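Local coordinates for protein N-alpha-acetyltransferase 35, NatC auxiliary subunit (Saccharomyces cerevisiae, PDB 6YGA) that serves as the auxiliary subunit of the NatC N-terminal acetyltransferase, which acetylates the N-terminal methionine of the L-A virus Gag protein, at residues E249-E252 and N253-V257; G299-T302 and L303-V307; H232-D235 and H236-Y240; V195-N198 and S199-S203. All coordinates share one frame; numbering follows the deposited sequence.

Contact 1 (E249-E252 and N253-V257); sequences ELIE and NANSV
S256 grips the carbonyl of E252 twice, one turn back along the same helix. Its backbone N lies 3.0 Å from E252 O, and its hydroxyl OG donates to E252 O as well, at 3.1 Å. The hydroxyl gets there because OG stands beside the backbone N (chi1 -58°), the rotamer that folds a serine oxygen back on the preceding turn; from there it comes in above the carbonyl plane, while the amide N is only tilted from it. A small hydroxylated residue suits this partly exposed place, since the helix itself supplies its acceptor. Next to this pair, I251 and N255 run side by side in the same direction, and the methyl CG2 of I251 rests 3.7 Å from N255 ND2.

Beneath these side chains the backbone forms regular i to i+4 bonds, N253 N to E249 O at 2.9 Å and N255 N to I251 O also at 2.9 Å. Outside the helix, L250 and I251 pack on A304 of helix 298-311, and the buried A254, whose side chain is a single methyl, meets I301 of that helix, as does N255. Buried N253 and V257 lie on helix 215-231. The glutamates E249 and E252, at least partly exposed, suit the side that meets water. The arrangement is that of an alpha-helix with a largely apolar face (L250, I251, A254) toward helix 298-311, N253 and V257 toward helix 215-231, and glutamates at the solvent side, within this largely alpha-helical subunit.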
# COMPACT_ATOMS: atom_id res chain seq x y z
N GLU B 249 -18.61 -2.79 -24.23
CA GLU B 249 -19.03 -4.18 -24.38
C GLU B 249 -18.72 -4.98 -23.13
O GLU B 249 -19.51 -5.86 -22.74
CB GLU B 249 -18.35 -4.81 -25.60
CG GLU B 249 -18.66 -4.14 -26.92
CD GLU B 249 -17.87 -4.73 -28.06
OE1 GLU B 249 -17.52 -5.93 -27.98
OE2 GLU B 249 -17.60 -4.00 -29.04
N LEU B 250 -17.59 -4.71 -22.49
CA LEU B 250 -17.25 -5.41 -21.26
C LEU B 250 -18.28 -5.15 -20.17
O LEU B 250 -18.62 -6.05 -19.40
CB LEU B 250 -15.85 -5.00 -20.79
CG LEU B 250 -15.36 -5.56 -19.46
CD1 LEU B 250 -15.37 -7.08 -19.48
CD2 LEU B 250 -13.98 -5.03 -19.13
N ILE B 251 -18.79 -3.92 -20.10
CA ILE B 251 -19.81 -3.58 -19.11
C ILE B 251 -21.12 -4.28 -19.43
O ILE B 251 -21.77 -4.85 -18.55
CB ILE B 251 -19.98 -2.05 -19.03
CG1 ILE B 251 -18.71 -1.40 -18.46
CG2 ILE B 251 -21.19 -1.69 -18.19
CD1 ILE B 251 -18.68 0.11 -18.59
N GLU B 252 -21.54 -4.23 -20.70
CA GLU B 252 -22.81 -4.85 -21.09
C GLU B 252 -22.80 -6.34 -20.82
O GLU B 252 -23.75 -6.89 -20.25
CB GLU B 252 -23.08 -4.58 -22.57
CG GLU B 252 -23.18 -3.11 -22.94
CD GLU B 252 -23.10 -2.88 -24.43
OE1 GLU B 252 -22.90 -3.87 -25.17
OE2 GLU B 252 -23.24 -1.72 -24.87
N ASN B 253 -21.72 -7.03 -21.21
CA ASN B 253 -21.66 -8.47 -21.04
C ASN B 253 -21.56 -8.85 -19.57
O ASN B 253 -22.13 -9.87 -19.15
CB ASN B 253 -20.49 -9.05 -21.83
CG ASN B 253 -20.72 -8.98 -23.32
OD1 ASN B 253 -21.22 -7.98 -23.84
ND2 ASN B 253 -20.37 -10.05 -24.02
N ALA B 254 -20.85 -8.06 -18.77
CA ALA B 254 -20.79 -8.33 -17.34
C ALA B 254 -22.15 -8.16 -16.69
O ALA B 254 -22.52 -8.92 -15.78
CB ALA B 254 -19.75 -7.43 -16.67
N ASN B 255 -22.93 -7.17 -17.15
CA ASN B 255 -24.27 -6.98 -16.61
C ASN B 255 -25.20 -8.13 -17.00
O ASN B 255 -26.03 -8.56 -16.19
CB ASN B 255 -24.85 -5.65 -17.09
CG ASN B 255 -24.48 -4.49 -16.18
OD1 ASN B 255 -24.44 -4.63 -14.96
ND2 ASN B 255 -24.21 -3.33 -16.78
N SER B 256 -25.08 -8.62 -18.23
CA SER B 256 -25.94 -9.72 -18.67
C SER B 256 -25.65 -10.99 -17.88
O SER B 256 -26.57 -11.74 -17.53
CB SER B 256 -25.77 -9.96 -20.17
OG SER B 256 -26.07 -8.79 -20.91
N VAL B 257 -24.37 -11.25 -17.59
CA VAL B 257 -24.01 -12.45 -16.84
C VAL B 257 -24.55 -12.37 -15.41
O VAL B 257 -25.00 -13.37 -14.85
CB VAL B 257 -22.48 -12.64 -16.86
CG1 VAL B 257 -22.07 -13.79 -15.95
CG2 VAL B 257 -22.02 -12.92 -18.28

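Contact 2 (G299-T302 and L303-V307); sequences GFIT and LANDV
I301 and N305 stand side by side one helical turn apart, pointing the same way, with the methyl CG2 of I301 against the end of N305; T302 and D306 repeat the arrangement on the neighbouring ridge. In the second pair the methyl CG2 of T302, placed anti to the backbone N, lies 3.8 Å from D306 OD2. The carboxylate of D306 leans back over the previous turn, its CG only 3.1 Å from T302 O. Acceptor near acceptor would be unfavourable by itself but is probably compensated by partners outside the segments: OD2 accepts from the backbone N of H336 and OD1 forms a salt bridge with R335, so an aspartate is well suited to this buried spot.

L303 has its CG anti to the backbone N (chi1 166°), which directs its branched apolar end to I338 and L230. F300 meets L97 and I101 of helix 85-104 and stacks edge-to-face with Y297. Backbone bonds, among them A304 N to F300 O at 2.9 Å and D306 N to T302 O at 3.1 Å, keep these side chains in step. This is a helix enclosed by helices 85-104, 215-231, 245-260 and 337-347 in the alpha-helical part of the subunit.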
# COMPACT_ATOMS: atom_id res chain seq x y z
N GLY B 299 -16.96 -6.89 -10.66
CA GLY B 299 -15.60 -6.37 -10.67
C GLY B 299 -15.14 -5.94 -12.05
O GLY B 299 -14.32 -5.02 -12.17
N PHE B 300 -15.65 -6.58 -13.10
CA PHE B 300 -15.31 -6.16 -14.45
C PHE B 300 -15.89 -4.79 -14.76
O PHE B 300 -15.28 -4.00 -15.50
CB PHE B 300 -15.82 -7.20 -15.46
CG PHE B 300 -15.04 -8.48 -15.47
CD1 PHE B 300 -13.66 -8.47 -15.54
CD2 PHE B 300 -15.69 -9.70 -15.40
CE1 PHE B 300 -12.94 -9.65 -15.56
CE2 PHE B 300 -14.98 -10.89 -15.41
CZ PHE B 300 -13.60 -10.86 -15.49
N ILE B 301 -17.05 -4.47 -14.20
CA ILE B 301 -17.65 -3.16 -14.40
C ILE B 301 -16.78 -2.08 -13.76
O ILE B 301 -16.51 -1.03 -14.37
CB ILE B 301 -19.09 -3.13 -13.83
CG1 ILE B 301 -19.95 -4.20 -14.51
CG2 ILE B 301 -19.71 -1.75 -14.01
CD1 ILE B 301 -21.36 -4.30 -13.95
N THR B 302 -16.33 -2.32 -12.53
CA THR B 302 -15.43 -1.38 -11.86
C THR B 302 -14.15 -1.20 -12.66
O THR B 302 -13.66 -0.07 -12.81
CB THR B 302 -15.12 -1.87 -10.45
OG1 THR B 302 -16.34 -1.99 -9.70
CG2 THR B 302 -14.20 -0.89 -9.73
N LEU B 303 -13.60 -2.29 -13.20
CA LEU B 303 -12.39 -2.19 -14.00
C LEU B 303 -12.62 -1.36 -15.26
O LEU B 303 -11.79 -0.52 -15.62
CB LEU B 303 -11.89 -3.58 -14.37
CG LEU B 303 -10.83 -3.64 -15.47
CD1 LEU B 303 -9.53 -3.02 -14.99
CD2 LEU B 303 -10.62 -5.08 -15.92
N ALA B 304 -13.75 -1.58 -15.93
CA ALA B 304 -14.00 -0.89 -17.19
C ALA B 304 -14.21 0.61 -16.99
O ALA B 304 -13.68 1.42 -17.75
CB ALA B 304 -15.20 -1.51 -17.90
N ASN B 305 -14.97 0.99 -15.96
CA ASN B 305 -15.22 2.41 -15.73
C ASN B 305 -13.96 3.13 -15.27
O ASN B 305 -13.74 4.29 -15.63
CB ASN B 305 -16.35 2.60 -14.71
CG ASN B 305 -17.71 2.26 -15.28
OD1 ASN B 305 -18.47 1.50 -14.69
ND2 ASN B 305 -18.02 2.83 -16.44
N ASP B 306 -13.12 2.46 -14.48
CA ASP B 306 -11.89 3.09 -14.02
C ASP B 306 -10.93 3.35 -15.18
O ASP B 306 -10.29 4.41 -15.24
CB ASP B 306 -11.22 2.21 -12.95
CG ASP B 306 -11.98 2.22 -11.64
OD1 ASP B 306 -13.02 2.90 -11.56
OD2 ASP B 306 -11.52 1.56 -10.68
N VAL B 307 -10.84 2.41 -16.11
CA VAL B 307 -10.01 2.61 -17.29
C VAL B 307 -10.60 3.71 -18.18
O VAL B 307 -9.87 4.53 -18.73
CB VAL B 307 -9.83 1.29 -18.06
CG1 VAL B 307 -9.17 1.53 -19.41
CG2 VAL B 307 -9.00 0.31 -17.23

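Contact 3 (H232-D235 and H236-Y240); sequences HLED and HLTDY
T238 binds the carbonyl of E234 with both its backbone N, at 3.0 Å, and its hydroxyl OG1, at 3.2 Å. The amide approaches almost straight, with an N-H...O angle of 175°, whereas OG1, set between the backbone N and the carbonyl carbon by a chi1 of 65°, arrives from above the carbonyl plane. Threonine suits this place because its hydroxyl finds an acceptor in the helix backbone. In the short helix 235-238 one oxygen thus serves three donors, for L237 N adds an i to i+3 bond to E234 O at 3.2 Å. D235 O accepts D239 N, while the bond from H236 N to L233 O is weak.

Several other polar side-chain atoms have partners of their own. H232 ND1 donates in its ring plane to the syn lone pair of D235 OD2, 2.8 Å away, and OD1 accepts from Q193, fixing the carboxylate from both ends. E234 OE1 is paired with Y157. Histidine suits the buried H236, whose ND1 bonds S241 O while its ring packs on V307 and L342. D235 OD1 and D239 OD2, like charges 4.5 Å apart, would probably be eased by the partners of D235. The histidine-carboxylate bond would be strengthened by a positive charge on H232, should it be protonated.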
# COMPACT_ATOMS: atom_id res chain seq x y z
N HIS B 232 -8.18 -6.75 -25.34
CA HIS B 232 -8.09 -5.46 -26.00
C HIS B 232 -7.62 -4.34 -25.08
O HIS B 232 -7.53 -3.20 -25.54
CB HIS B 232 -9.44 -5.08 -26.61
CG HIS B 232 -9.65 -5.62 -27.99
ND1 HIS B 232 -9.08 -5.05 -29.10
CD2 HIS B 232 -10.38 -6.67 -28.43
CE1 HIS B 232 -9.44 -5.73 -30.18
NE2 HIS B 232 -10.23 -6.72 -29.80
N LEU B 233 -7.34 -4.63 -23.81
CA LEU B 233 -6.95 -3.56 -22.90
C LEU B 233 -5.58 -3.00 -23.23
O LEU B 233 -5.27 -1.86 -22.88
CB LEU B 233 -6.98 -4.04 -21.45
CG LEU B 233 -8.37 -4.15 -20.80
CD1 LEU B 233 -8.26 -4.70 -19.39
CD2 LEU B 233 -9.06 -2.80 -20.81
N GLU B 234 -4.74 -3.79 -23.91
CA GLU B 234 -3.41 -3.30 -24.27
C GLU B 234 -3.46 -2.23 -25.35
O GLU B 234 -2.44 -1.56 -25.58
CB GLU B 234 -2.53 -4.46 -24.72
CG GLU B 234 -2.85 -4.99 -26.10
CD GLU B 234 -1.78 -5.93 -26.62
OE1 GLU B 234 -1.06 -6.52 -25.80
OE2 GLU B 234 -1.67 -6.07 -27.86
N ASP B 235 -4.60 -2.03 -26.01
CA ASP B 235 -4.70 -1.00 -27.04
C ASP B 235 -4.45 0.39 -26.48
O ASP B 235 -3.98 1.27 -27.19
CB ASP B 235 -6.08 -1.05 -27.72
CG ASP B 235 -6.36 -2.38 -28.40
OD1 ASP B 235 -5.40 -3.09 -28.79
OD2 ASP B 235 -7.55 -2.72 -28.56
N HIS B 236 -4.76 0.61 -25.19
CA HIS B 236 -4.62 1.94 -24.62
C HIS B 236 -3.16 2.33 -24.39
O HIS B 236 -2.88 3.51 -24.18
CB HIS B 236 -5.41 2.03 -23.31
CG HIS B 236 -6.86 1.68 -23.47
ND1 HIS B 236 -7.70 2.37 -24.31
CD2 HIS B 236 -7.60 0.70 -22.91
CE1 HIS B 236 -8.91 1.83 -24.26
NE2 HIS B 236 -8.87 0.82 -23.42
N LEU B 237 -2.24 1.37 -24.44
CA LEU B 237 -0.81 1.66 -24.35
C LEU B 237 -0.09 1.51 -25.68
O LEU B 237 0.77 2.34 -26.01
CB LEU B 237 -0.14 0.77 -23.32
CG LEU B 237 -0.30 1.16 -21.85
CD1 LEU B 237 0.79 0.51 -21.03
CD2 LEU B 237 -0.27 2.67 -21.68
N THR B 238 -0.41 0.47 -26.46
CA THR B 238 0.29 0.25 -27.72
C THR B 238 -0.03 1.36 -28.72
O THR B 238 0.87 1.87 -29.40
CB THR B 238 -0.08 -1.11 -28.30
OG1 THR B 238 -1.47 -1.13 -28.64
CG2 THR B 238 0.21 -2.22 -27.30
N ASP B 239 -1.30 1.74 -28.82
CA ASP B 239 -1.73 2.78 -29.75
C ASP B 239 -2.29 4.01 -29.04
O ASP B 239 -2.67 4.97 -29.72
CB ASP B 239 -2.79 2.22 -30.71
CG ASP B 239 -2.40 0.86 -31.28
OD1 ASP B 239 -1.23 0.69 -31.67
OD2 ASP B 239 -3.27 -0.03 -31.33
N TYR B 240 -2.34 4.01 -27.71
CA TYR B 240 -2.90 5.12 -26.93
C TYR B 240 -4.32 5.43 -27.37
O TYR B 240 -4.73 6.59 -27.46
CB TYR B 240 -2.00 6.35 -27.00
CG TYR B 240 -0.61 6.10 -26.45
CD1 TYR B 240 -0.42 5.90 -25.09
CD2 TYR B 240 0.50 6.04 -27.28
CE1 TYR B 240 0.84 5.66 -24.57
CE2 TYR B 240 1.76 5.80 -26.77
CZ TYR B 240 1.93 5.61 -25.42
OH TYR B 240 3.18 5.37 -24.91

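Contact 4 (V195-N198 and S199-S203); sequences VVIN and SLTES
About two and a half turns of helix 193-209 carry this contact, in which V196 and L200 form an apolar ridge. The two side chains run in the same direction, with V196 CG1 against L200 CD1 at 3.8 Å. For V196 the anti placement of CG1 relative to the backbone N (chi1 178°) carries that methyl toward the next turn. L200 also bends over the backbone, its CG 3.2 Å from V196 O. Both are buried and apolar, as befits residues that pack on helix 215-231, V196 touching V231 and L200 touching I227 and I228.

On another side T201 doubles the bond to the turn before: its backbone N reaches I197 O at 2.8 Å and its OG1 the same oxygen at 3.1 Å, from opposite faces of the carbonyl plane. This lets a threonine hydroxyl be satisfied within its own helix. E202, though exposed, reaches over to helix 142-167, where OE1 forms a salt bridge with K146. S199 touches K146 and S150, and the buried S203 is paired through OG with S150 OG; their small size is consistent with close packing there. The result is a helix packed between 142-167 and 215-231, with V195 and N198 on its exposed side.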
# COMPACT_ATOMS: atom_id res chain seq x y z
N VAL B 195 -3.66 -13.23 -33.11
CA VAL B 195 -3.93 -14.66 -33.03
C VAL B 195 -4.92 -14.96 -31.90
O VAL B 195 -5.84 -15.77 -32.06
CB VAL B 195 -2.62 -15.44 -32.85
CG1 VAL B 195 -2.89 -16.93 -32.72
CG2 VAL B 195 -1.68 -15.17 -34.01
N VAL B 196 -4.75 -14.29 -30.76
CA VAL B 196 -5.62 -14.54 -29.61
C VAL B 196 -7.05 -14.11 -29.91
O VAL B 196 -8.01 -14.83 -29.60
CB VAL B 196 -5.06 -13.83 -28.36
CG1 VAL B 196 -5.98 -14.04 -27.17
CG2 VAL B 196 -3.66 -14.35 -28.05
N ILE B 197 -7.23 -12.94 -30.52
CA ILE B 197 -8.57 -12.46 -30.84
C ILE B 197 -9.22 -13.35 -31.89
O ILE B 197 -10.42 -13.66 -31.81
CB ILE B 197 -8.53 -10.99 -31.28
CG1 ILE B 197 -7.95 -10.12 -30.17
CG2 ILE B 197 -9.92 -10.49 -31.66
CD1 ILE B 197 -7.71 -8.69 -30.59
N ASN B 198 -8.45 -13.77 -32.90
CA ASN B 198 -8.99 -14.67 -33.91
C ASN B 198 -9.37 -16.02 -33.29
O ASN B 198 -10.41 -16.59 -33.63
CB ASN B 198 -7.98 -14.87 -35.04
CG ASN B 198 -7.82 -13.63 -35.90
OD1 ASN B 198 -8.66 -12.73 -35.88
ND2 ASN B 198 -6.72 -13.57 -36.65
N SER B 199 -8.54 -16.53 -32.38
CA SER B 199 -8.85 -17.80 -31.72
C SER B 199 -10.14 -17.69 -30.92
O SER B 199 -10.97 -18.61 -30.93
CB SER B 199 -7.69 -18.22 -30.82
OG SER B 199 -8.05 -19.33 -30.02
N LEU B 200 -10.33 -16.58 -30.21
CA LEU B 200 -11.55 -16.38 -29.44
C LEU B 200 -12.76 -16.16 -30.34
O LEU B 200 -13.87 -16.60 -30.02
CB LEU B 200 -11.38 -15.19 -28.49
CG LEU B 200 -10.32 -15.36 -27.39
CD1 LEU B 200 -9.82 -14.01 -26.91
CD2 LEU B 200 -10.89 -16.16 -26.23
N THR B 201 -12.56 -15.49 -31.48
CA THR B 201 -13.66 -15.31 -32.43
C THR B 201 -14.06 -16.64 -33.05
O THR B 201 -15.26 -16.91 -33.21
CB THR B 201 -13.26 -14.30 -33.50
OG1 THR B 201 -13.22 -12.98 -32.94
CG2 THR B 201 -14.25 -14.31 -34.66
N GLU B 202 -13.08 -17.48 -33.40
CA GLU B 202 -13.40 -18.78 -33.98
C GLU B 202 -14.19 -19.65 -33.01
O GLU B 202 -15.11 -20.36 -33.42
CB GLU B 202 -12.11 -19.49 -34.41
CG GLU B 202 -11.41 -18.85 -35.60
CD GLU B 202 -10.10 -19.53 -35.94
OE1 GLU B 202 -9.80 -20.58 -35.33
OE2 GLU B 202 -9.38 -19.02 -36.82
N SER B 203 -13.84 -19.61 -31.72
CA SER B 203 -14.64 -20.32 -30.74
C SER B 203 -16.03 -19.72 -30.61
O SER B 203 -16.99 -20.45 -30.31
CB SER B 203 -13.93 -20.33 -29.38
OG SER B 203 -12.78 -21.15 -29.41

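Overall arrangement
Along the chain the order is contact 4, contact 3, contact 1, contact 2, and the four follow one another without overlap. Contact 4 lies on helix 193-209, contact 3 in the loop that follows helix 215-231 and in the short helix 235-238, contact 1 on helix 245-260 and contact 2 on helix 298-311. Contacts 1 and 2 are nearest, their centres about 11 Å apart, and pack directly against each other through the facing sides of their helices. Contact 3 touches contact 2 through H236 and V307, and contact 4 through H232 and I197. Contacts 2 and 4, with centres about 23 Å apart, do not meet. Helix 215-231 packs against contacts 1, 2 and 4, tying successive helices into one compact part of the subunit.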